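Uncharacterized protein (Bacteroides ovatus, PDB 4DQA) is of unknown function but, pairing an E-set-like N-terminal domain with a concanavalin A-like lectin/glucanase domain, probably binds carbohydrate. Local coordinates at residues N147-V152 and I266-G271; L168-Y173 and N221-V226. All coordinates share one frame; numbering follows the deposited sequence.

How the interactions relate
Two antiparallel strand pairings illustrate how a concanavalin A-like domain is assembled from separate sheets. Interaction 1 joins strand 150-152 to the end of 264-266 at the margin of a five-stranded sheet, and adds a cluster of aromatic rings and a guanidinium where the loop after 264-266 meets the residues leading into 150-152. Interaction 2 belongs to the larger antiparallel sheet, where strand 163-171, the next strand after 150-152, pairs with 223-231. Their centres lie 18 Å apart, and the nearest atoms stay about 7 Å from each other. Strand 282-289 connects them indirectly: Ile266 of interaction 1 packs on Met283 and Val286, while Leu168 of interaction 2 touches Ser284 and Glu285. No ligand site is established at either contact.

Interaction 1. Residues N147-V152 and I266-G271; sequences NHYISV and IGRIYG
Tyr149 and Tyr270 form an offset stack, with ring centroids 4.3 Å apart and planes only 12° from parallel. Tyr270 lays its CD2 over the rim of the Tyr149 ring, 3.5 Å from CE2, and its CB adds a CH-pi contact over the same ring. A water joins the two phenols, 2.7 Å from Tyr149 OH and at longer range from Tyr270 OH.

The cationic part centres on Arg268. Its CG is anti to the backbone N (chi1 170°), and the extended chain carries the guanidinium past Asn147. NH1 makes a weak, bent bond of 3.1 Å to Asn147 O, and in the conformer described the Asn147 OD1 rests above one guanidinium face while Tyr270 CD1 lies over the other. NH2 is engaged by a salt bridge to Glu276, which would help fix the group's rotation.

Between the two segments, backbone-to-backbone bonding amounts to one antiparallel hydrogen-bonded pair: Ile150 N to Ile266 O at 3.0 Å and Ile266 N to Ile150 O at 2.8 Å. The CA-H of Tyr149 also points at Ile266 O. The two side chains of the pair lie on the same face, CB of Ile150 4.1 Å from CB of Ile266.

Strand 150-152 lies between 264-266 and 337-340, and the face bearing Ile150 and Ile266 packs against Leu314 and Tyr316 of strand 312-316 in the larger sheet, consistent with a concanavalin A-like sandwich.

Interaction 2. Residues L168-Y173 and N221-V226; sequences LINVDY and NRWYHV
Ile169 O takes two contacts from the opposite strand: Tyr224 N donates a hydrogen bond of 2.9 Å, and the CA-H of Trp223 approaches it with CA 3.3 Å away. The return bond, Ile169 N to Tyr224 O, is equally short at 2.9 Å, completing an antiparallel hydrogen-bonded pair, and the CA-H of Leu168 likewise leans on Tyr224 O. Further along, the ladder opens. There Val171 N and Arg222 O are joined through a water, which accepts from the first and donates to the second at 2.6 Å. Direct bonding resumes where Asn221 N reaches Val171 O.

Such pairing is the ordinary currency of the concanavalin A-like sandwich, whose sheets are built from antiparallel strands. Here strand 163-171 lies between 223-231 and 282-289, and Leu168 and Asn170 send their backbone bonds to Ser284 and Lys282 on its other flank.

The side chains of Leu168, Asn170, Trp223 and His225 share one face of the sheet. Asn170 CB sits squarely above the six-membered ring of Trp223, 3.6 Å from its centroid and 7° off the normal, a CH-pi contact. Asn170 CG is anti to the backbone N (chi1 -173°). The amide plane stands 87° from the indole, and ND2 comes over the five-membered ring, 3.4 Å from NE1. Both nitrogens are donors, so no bond joins them; ND2 donates instead to a water that in turn donates to Asn221 OD1. Leu168 CB meets Trp223 CE3, whereas Leu168 CD2 lies in plane at the edge of the His225 imidazole. On the face bearing Ile169 and Tyr224, Ile169 crosses Val226 at about a right angle, its CD1 3.9 Å from Val226 CG1. Tyr224 OH is hydrogen-bonded to Leu219 N.

Interaction 1. Residues N147-V152 and I266-G271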
ATOM      1  N   ASN A 147      -8.790 -24.080   9.225  0.50 11.63           N
ATOM      2  CA  ASN A 147      -8.363 -24.634  10.513  0.50 13.34           C
ATOM      3  C   ASN A 147      -6.856 -24.436  10.749  0.50 14.15           C
ATOM      4  O   ASN A 147      -6.117 -25.365  11.070  0.50 13.39           O
ATOM      5  CB  ASN A 147      -8.752 -26.102  10.666  0.50 17.60           C
ATOM      6  CG  ASN A 147      -8.816 -26.531  12.119  0.50 17.83           C
ATOM      7  OD1 ASN A 147      -9.158 -25.738  12.997  0.50 19.91           O
ATOM      8  ND2 ASN A 147      -8.487 -27.785  12.379  0.50 20.56           N
ATOM      9  N   HIS A 148      -6.430 -23.191  10.555  1.00 13.43           N
ATOM     10  CA  HIS A 148      -5.066 -22.723  10.758  1.00 11.18           C
ATOM     11  C   HIS A 148      -5.024 -21.554  11.698  1.00 13.08           C
ATOM     12  O   HIS A 148      -5.906 -20.690  11.715  1.00 13.22           O
ATOM     13  CB  HIS A 148      -4.446 -22.353   9.402  1.00 12.83           C
ATOM     14  CG  HIS A 148      -4.330 -23.526   8.503  1.00 13.25           C
ATOM     15  ND1 HIS A 148      -5.344 -23.920   7.672  1.00 14.74           N
ATOM     16  CD2 HIS A 148      -3.383 -24.483   8.423  1.00 14.79           C
ATOM     17  CE1 HIS A 148      -5.000 -25.042   7.053  1.00 16.60           C
ATOM     18  NE2 HIS A 148      -3.815 -25.397   7.496  1.00 16.45           N
ATOM     19  N   TYR A 149      -3.966 -21.517  12.501  1.00 11.86           N
ATOM     20  CA  TYR A 149      -3.769 -20.484  13.490  1.00 12.94           C
ATOM     21  C   TYR A 149      -2.373 -19.892  13.361  1.00 12.22           C
ATOM     22  O   TYR A 149      -1.428 -20.557  12.886  1.00 12.22           O
ATOM     23  CB  TYR A 149      -3.908 -21.043  14.915  1.00 13.48           C
ATOM     24  CG  TYR A 149      -2.825 -22.020  15.299  1.00 12.88           C
ATOM     25  CD1 TYR A 149      -1.637 -21.572  15.861  1.00 15.43           C
ATOM     26  CD2 TYR A 149      -2.984 -23.383  15.108  1.00 15.04           C
ATOM     27  CE1 TYR A 149      -0.628 -22.467  16.198  1.00 17.05           C
ATOM     28  CE2 TYR A 149      -1.948 -24.276  15.460  1.00 15.47           C
ATOM     29  CZ  TYR A 149      -0.797 -23.793  15.990  1.00 15.46           C
ATOM     30  OH  TYR A 149       0.237 -24.669  16.331  1.00 21.65           O
ATOM     31  N   ILE A 150      -2.245 -18.637  13.800  1.00 12.76           N
ATOM     32  CA  ILE A 150      -0.970 -18.067  14.188  1.00 11.14           C
ATOM     33  C   ILE A 150      -1.105 -17.571  15.607  1.00 13.62           C
ATOM     34  O   ILE A 150      -1.974 -16.736  15.888  1.00 14.64           O
ATOM     35  CB  ILE A 150      -0.543 -16.917  13.284  1.00 11.87           C
ATOM     36  CG1 ILE A 150      -0.592 -17.306  11.814  1.00 12.96           C
ATOM     37  CG2 ILE A 150       0.857 -16.469  13.659  1.00 13.14           C
ATOM     38  CD1 ILE A 150      -0.327 -16.155  10.877  1.00 14.79           C
ATOM     39  N   SER A 151      -0.296 -18.123  16.502  1.00 13.85           N
ATOM     40  CA  SER A 151      -0.226 -17.701  17.902  1.00 13.78           C
ATOM     41  C   SER A 151       0.861 -16.630  17.999  1.00 18.02           C
ATOM     42  O   SER A 151       2.011 -16.878  17.661  1.00 16.79           O
ATOM     43  CB  SER A 151       0.127 -18.877  18.802  1.00 14.23           C
ATOM     44  OG  SER A 151       0.432 -18.488  20.152  1.00 18.21           O
ATOM     45  N   VAL A 152       0.490 -15.446  18.481  1.00 16.21           N
ATOM     46  CA  VAL A 152       1.392 -14.288  18.600  1.00 17.45           C
ATOM     47  C   VAL A 152       1.608 -13.855  20.034  1.00 20.74           C
ATOM     48  O   VAL A 152       0.669 -13.623  20.795  1.00 22.85           O
ATOM     49  CB  VAL A 152       0.790 -13.095  17.829  1.00 18.91           C
ATOM     50  CG1 VAL A 152       1.626 -11.845  18.037  1.00 26.00           C
ATOM     51  CG2 VAL A 152       0.615 -13.418  16.370  1.00 20.21           C
ATOM     52  N   ILE A 266      -4.405 -15.351  15.357  1.00 13.19           N
ATOM     53  CA  ILE A 266      -4.958 -15.044  14.042  1.00 11.50           C
ATOM     54  C   ILE A 266      -5.564 -16.329  13.490  1.00 11.44           C
ATOM     55  O   ILE A 266      -4.949 -17.397  13.535  1.00 12.52           O
ATOM     56  CB  ILE A 266      -3.866 -14.529  13.065  1.00 12.33           C
ATOM     57  CG1 ILE A 266      -3.287 -13.222  13.605  1.00 13.29           C
ATOM     58  CG2 ILE A 266      -4.435 -14.349  11.662  1.00 14.31           C
ATOM     59  CD1 ILE A 266      -1.943 -12.853  12.998  1.00 14.76           C
ATOM     60  N   GLY A 267      -6.808 -16.261  13.025  1.00 11.30           N
ATOM     61  CA  GLY A 267      -7.403 -17.338  12.247  1.00 11.81           C
ATOM     62  C   GLY A 267      -8.088 -18.467  12.986  1.00 12.35           C
ATOM     63  O   GLY A 267      -8.924 -19.139  12.384  1.00 12.07           O
ATOM     64  N   ARG A 268      -7.728 -18.711  14.246  1.00 13.62           N
ATOM     65  CA  ARG A 268      -8.238 -19.867  14.997  1.00 12.22           C
ATOM     66  C   ARG A 268      -7.711 -19.725  16.417  1.00 12.43           C
ATOM     67  O   ARG A 268      -6.539 -19.390  16.586  1.00 12.85           O
ATOM     68  CB  ARG A 268      -7.729 -21.173  14.369  1.00 11.80           C
ATOM     69  CG  ARG A 268      -7.963 -22.434  15.168  1.00 12.69           C
ATOM     70  CD  ARG A 268      -7.301 -23.628  14.514  1.00 13.27           C
ATOM     71  NE  ARG A 268      -7.378 -24.830  15.328  1.00 14.88           N
ATOM     72  CZ  ARG A 268      -6.701 -25.954  15.102  1.00 15.84           C
ATOM     73  NH1 ARG A 268      -5.848 -26.029  14.082  1.00 17.44           N
ATOM     74  NH2 ARG A 268      -6.876 -26.988  15.916  1.00 17.58           N
ATOM     75  N   ILE A 269      -8.580 -19.891  17.413  1.00 12.62           N
ATOM     76  CA  ILE A 269      -8.204 -19.748  18.818  1.00 12.32           C
ATOM     77  C   ILE A 269      -7.801 -21.139  19.258  1.00 14.76           C
ATOM     78  O   ILE A 269      -8.583 -21.909  19.835  1.00 14.59           O
ATOM     79  CB  ILE A 269      -9.333 -19.190  19.693  1.00 13.91           C
ATOM     80  CG1 ILE A 269      -9.977 -17.973  19.024  1.00 14.20           C
ATOM     81  CG2 ILE A 269      -8.747 -18.781  21.026  1.00 15.56           C
ATOM     82  CD1 ILE A 269     -11.324 -17.594  19.653  1.00 14.92           C
ATOM     83  N   TYR A 270      -6.565 -21.500  18.950  1.00 14.68           N
ATOM     84  CA  TYR A 270      -6.143 -22.895  19.132  1.00 14.32           C
ATOM     85  C   TYR A 270      -6.237 -23.326  20.604  1.00 14.87           C
ATOM     86  O   TYR A 270      -5.724 -22.644  21.485  1.00 18.21           O
ATOM     87  CB  TYR A 270      -4.700 -23.008  18.628  1.00 13.06           C
ATOM     88  CG  TYR A 270      -4.072 -24.399  18.589  1.00 13.02           C
ATOM     89  CD1 TYR A 270      -4.793 -25.523  18.270  1.00 15.52           C
ATOM     90  CD2 TYR A 270      -2.707 -24.539  18.830  1.00 12.76           C
ATOM     91  CE1 TYR A 270      -4.178 -26.798  18.236  1.00 15.98           C
ATOM     92  CE2 TYR A 270      -2.108 -25.782  18.778  1.00 15.01           C
ATOM     93  CZ  TYR A 270      -2.845 -26.880  18.459  1.00 13.88           C
ATOM     94  OH  TYR A 270      -2.260 -28.137  18.422  1.00 18.45           O
ATOM     95  N   GLY A 271      -6.897 -24.451  20.840  1.00 17.60           N
ATOM     96  CA  GLY A 271      -6.988 -24.994  22.194  1.00 20.92           C
ATOM     97  C   GLY A 271      -8.068 -24.378  23.073  1.00 23.83           C
ATOM     98  O   GLY A 271      -8.171 -24.722  24.254  1.00 25.08           O
TER
HETATM   99  O   HOH W   1      -8.589 -21.270  10.289  1.00 13.23           O
HETATM  100  O   HOH W   2       0.057 -27.368  16.208  1.00 22.54           O

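Interaction 2. Residues L168-Y173 and N221-V226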
ATOM      1  N   LEU A 168      -6.795  -7.594   4.954  1.00 10.70           N
ATOM      2  CA  LEU A 168      -7.609  -7.948   3.787  1.00 11.03           C
ATOM      3  C   LEU A 168      -8.076  -9.381   4.010  1.00 10.95           C
ATOM      4  O   LEU A 168      -7.268 -10.275   4.327  1.00 11.56           O
ATOM      5  CB  LEU A 168      -6.806  -7.880   2.490  1.00 11.73           C
ATOM      6  CG  LEU A 168      -6.359  -6.488   2.088  1.00 12.09           C
ATOM      7  CD1 LEU A 168      -5.183  -6.550   1.096  1.00 13.37           C
ATOM      8  CD2 LEU A 168      -7.502  -5.662   1.517  1.00 14.44           C
ATOM      9  N   ILE A 169      -9.379  -9.609   3.839  1.00 11.32           N
ATOM     10  CA  ILE A 169      -9.967 -10.934   4.032  1.00 10.49           C
ATOM     11  C   ILE A 169     -10.881 -11.296   2.880  1.00  9.59           C
ATOM     12  O   ILE A 169     -11.460 -10.460   2.204  1.00 11.53           O
ATOM     13  CB  ILE A 169     -10.769 -11.050   5.361  1.00 11.05           C
ATOM     14  CG1 ILE A 169     -12.008 -10.157   5.328  1.00 13.72           C
ATOM     15  CG2 ILE A 169      -9.857 -10.726   6.533  1.00 12.60           C
ATOM     16  CD1 ILE A 169     -12.927 -10.399   6.514  1.00 15.71           C
ATOM     17  N   ASN A 170     -10.987 -12.605   2.673  1.00 10.28           N
ATOM     18  CA  ASN A 170     -11.868 -13.182   1.672  1.00 11.75           C
ATOM     19  C   ASN A 170     -12.399 -14.473   2.250  1.00 11.94           C
ATOM     20  O   ASN A 170     -11.658 -15.436   2.443  1.00 12.59           O
ATOM     21  CB  ASN A 170     -11.106 -13.434   0.373  1.00 12.45           C
ATOM     22  CG  ASN A 170     -12.006 -13.872  -0.752  1.00 15.22           C
ATOM     23  OD1 ASN A 170     -12.938 -14.637  -0.541  1.00 14.33           O
ATOM     24  ND2 ASN A 170     -11.761 -13.354  -1.952  1.00 17.30           N
ATOM     25  N   VAL A 171     -13.687 -14.478   2.568  1.00 11.63           N
ATOM     26  CA  VAL A 171     -14.292 -15.586   3.290  1.00 11.24           C
ATOM     27  C   VAL A 171     -14.797 -16.674   2.344  1.00 12.93           C
ATOM     28  O   VAL A 171     -15.554 -16.392   1.404  1.00 13.37           O
ATOM     29  CB  VAL A 171     -15.486 -15.067   4.116  1.00 13.12           C
ATOM     30  CG1 VAL A 171     -16.111 -16.185   4.916  1.00 14.06           C
ATOM     31  CG2 VAL A 171     -15.045 -13.964   5.048  1.00 15.34           C
ATOM     32  N   ASP A 172     -14.399 -17.922   2.610  1.00 11.83           N
ATOM     33  CA  ASP A 172     -14.905 -19.049   1.848  1.00 13.48           C
ATOM     34  C   ASP A 172     -16.334 -19.410   2.260  1.00 14.13           C
ATOM     35  O   ASP A 172     -17.211 -19.666   1.410  1.00 14.66           O
ATOM     36  CB  ASP A 172     -14.000 -20.274   2.005  1.00 12.78           C
ATOM     37  CG  ASP A 172     -12.695 -20.162   1.222  1.00 16.55           C
ATOM     38  OD1 ASP A 172     -12.663 -19.488   0.177  1.00 18.88           O
ATOM     39  OD2 ASP A 172     -11.712 -20.796   1.641  1.00 19.35           O
ATOM     40  N   TYR A 173     -16.547 -19.479   3.570  1.00 11.78           N
ATOM     41  CA  TYR A 173     -17.862 -19.695   4.147  1.00 12.34           C
ATOM     42  C   TYR A 173     -17.870 -19.255   5.595  1.00 12.40           C
ATOM     43  O   TYR A 173     -16.829 -19.183   6.254  1.00 12.27           O
ATOM     44  CB  TYR A 173     -18.291 -21.160   4.047  1.00 12.83           C
ATOM     45  CG  TYR A 173     -17.461 -22.193   4.770  1.00 14.57           C
ATOM     46  CD1 TYR A 173     -16.378 -22.784   4.156  1.00 16.09           C
ATOM     47  CD2 TYR A 173     -17.836 -22.648   6.032  1.00 15.44           C
ATOM     48  CE1 TYR A 173     -15.661 -23.794   4.795  1.00 15.91           C
ATOM     49  CE2 TYR A 173     -17.136 -23.665   6.674  1.00 16.81           C
ATOM     50  CZ  TYR A 173     -16.053 -24.222   6.056  1.00 17.29           C
ATOM     51  OH  TYR A 173     -15.413 -25.266   6.722  1.00 18.44           O
ATOM     52  N   ASN A 221     -16.434 -15.022  -0.956  1.00 14.99           N
ATOM     53  CA  ASN A 221     -15.770 -14.967  -2.256  0.50 14.00           C
ATOM     54  C   ASN A 221     -15.622 -13.530  -2.750  1.00 16.21           C
ATOM     55  O   ASN A 221     -15.798 -13.250  -3.939  1.00 20.15           O
ATOM     56  CB  ASN A 221     -16.529 -15.810  -3.294  0.50 15.70           C
ATOM     57  CG  ASN A 221     -15.725 -16.037  -4.572  0.50 23.31           C
ATOM     58  OD1 ASN A 221     -14.496 -16.135  -4.546  0.50 21.30           O
ATOM     59  ND2 ASN A 221     -16.418 -16.113  -5.692  0.50 24.49           N
ATOM     60  N   ARG A 222     -15.308 -12.630  -1.813  1.00 14.51           N
ATOM     61  CA  ARG A 222     -15.113 -11.213  -2.108  1.00 13.88           C
ATOM     62  C   ARG A 222     -14.029 -10.698  -1.170  1.00 15.26           C
ATOM     63  O   ARG A 222     -14.071 -10.957   0.040  1.00 14.54           O
ATOM     64  CB  ARG A 222     -16.424 -10.458  -1.885  1.00 17.08           C
ATOM     65  CG  ARG A 222     -16.303  -8.992  -2.063  1.00 23.78           C
ATOM     66  CD  ARG A 222     -17.627  -8.360  -2.239  1.00 30.36           C
ATOM     67  NE  ARG A 222     -17.479  -6.917  -2.146  1.00 41.03           N
ATOM     68  CZ  ARG A 222     -18.470  -6.057  -2.293  1.00 48.41           C
ATOM     69  NH1 ARG A 222     -19.695  -6.499  -2.571  1.00 48.61           N
ATOM     70  NH2 ARG A 222     -18.228  -4.762  -2.164  1.00 51.35           N
ATOM     71  N   TRP A 223     -13.062  -9.959  -1.710  1.00 12.95           N
ATOM     72  CA  TRP A 223     -12.086  -9.293  -0.854  1.00 12.77           C
ATOM     73  C   TRP A 223     -12.685  -8.059  -0.189  1.00 12.68           C
ATOM     74  O   TRP A 223     -13.330  -7.249  -0.843  1.00 15.52           O
ATOM     75  CB  TRP A 223     -10.846  -8.885  -1.640  1.00 13.09           C
ATOM     76  CG  TRP A 223      -9.968 -10.043  -1.964  1.00 12.56           C
ATOM     77  CD1 TRP A 223      -9.869 -10.703  -3.161  1.00 14.16           C
ATOM     78  CD2 TRP A 223      -9.098 -10.717  -1.054  1.00 10.77           C
ATOM     79  NE1 TRP A 223      -8.980 -11.745  -3.035  1.00 14.19           N
ATOM     80  CE2 TRP A 223      -8.512 -11.782  -1.751  1.00 11.71           C
ATOM     81  CE3 TRP A 223      -8.752 -10.517   0.287  1.00 11.75           C
ATOM     82  CZ2 TRP A 223      -7.585 -12.640  -1.141  1.00 11.63           C
ATOM     83  CZ3 TRP A 223      -7.840 -11.363   0.879  1.00 12.95           C
ATOM     84  CH2 TRP A 223      -7.277 -12.427   0.168  1.00 12.58           C
ATOM     85  N   TYR A 224     -12.419  -7.941   1.112  1.00 12.21           N
ATOM     86  CA  TYR A 224     -12.728  -6.757   1.897  1.00 12.57           C
ATOM     87  C   TYR A 224     -11.514  -6.330   2.684  1.00 12.73           C
ATOM     88  O   TYR A 224     -10.778  -7.180   3.211  1.00 13.71           O
ATOM     89  CB  TYR A 224     -13.816  -7.052   2.918  1.00 13.40           C
ATOM     90  CG  TYR A 224     -15.188  -7.361   2.387  1.00 11.56           C
ATOM     91  CD1 TYR A 224     -16.067  -6.355   2.086  1.00 13.68           C
ATOM     92  CD2 TYR A 224     -15.609  -8.673   2.218  1.00 12.96           C
ATOM     93  CE1 TYR A 224     -17.339  -6.640   1.622  1.00 15.08           C
ATOM     94  CE2 TYR A 224     -16.852  -8.976   1.764  1.00 14.51           C
ATOM     95  CZ  TYR A 224     -17.726  -7.966   1.468  1.00 13.58           C
ATOM     96  OH  TYR A 224     -19.005  -8.289   1.035  1.00 15.72           O
ATOM     97  N   HIS A 225     -11.317  -5.027   2.826  1.00 12.49           N
ATOM     98  CA  HIS A 225     -10.397  -4.547   3.842  1.00 12.36           C
ATOM     99  C   HIS A 225     -11.185  -4.286   5.111  1.00 11.95           C
ATOM    100  O   HIS A 225     -12.222  -3.598   5.059  1.00 16.41           O
ATOM    101  CB  HIS A 225      -9.694  -3.272   3.400  1.00 14.64           C
ATOM    102  CG  HIS A 225      -8.621  -2.851   4.341  1.00 14.81           C
ATOM    103  ND1 HIS A 225      -8.787  -1.836   5.264  1.00 19.57           N
ATOM    104  CD2 HIS A 225      -7.359  -3.320   4.518  1.00 14.50           C
ATOM    105  CE1 HIS A 225      -7.678  -1.710   5.972  1.00 17.99           C
ATOM    106  NE2 HIS A 225      -6.797  -2.596   5.537  1.00 15.29           N
ATOM    107  N   VAL A 226     -10.731  -4.836   6.223  1.00 11.99           N
ATOM    108  CA  VAL A 226     -11.427  -4.671   7.491  1.00 13.33           C
ATOM    109  C   VAL A 226     -10.467  -4.114   8.523  1.00 16.19           C
ATOM    110  O   VAL A 226      -9.289  -4.447   8.537  1.00 14.30           O
ATOM    111  CB  VAL A 226     -12.077  -5.964   7.997  1.00 13.70           C
ATOM    112  CG1 VAL A 226     -13.081  -6.520   6.954  1.00 15.27           C
ATOM    113  CG2 VAL A 226     -11.056  -7.013   8.366  1.00 15.72           C
TER
HETATM  114  O   HOH W   3     -12.506 -13.945  -4.779  1.00 32.46           O
HETATM  115  O   HOH W   4     -15.447 -12.497   1.631  1.00 16.24           O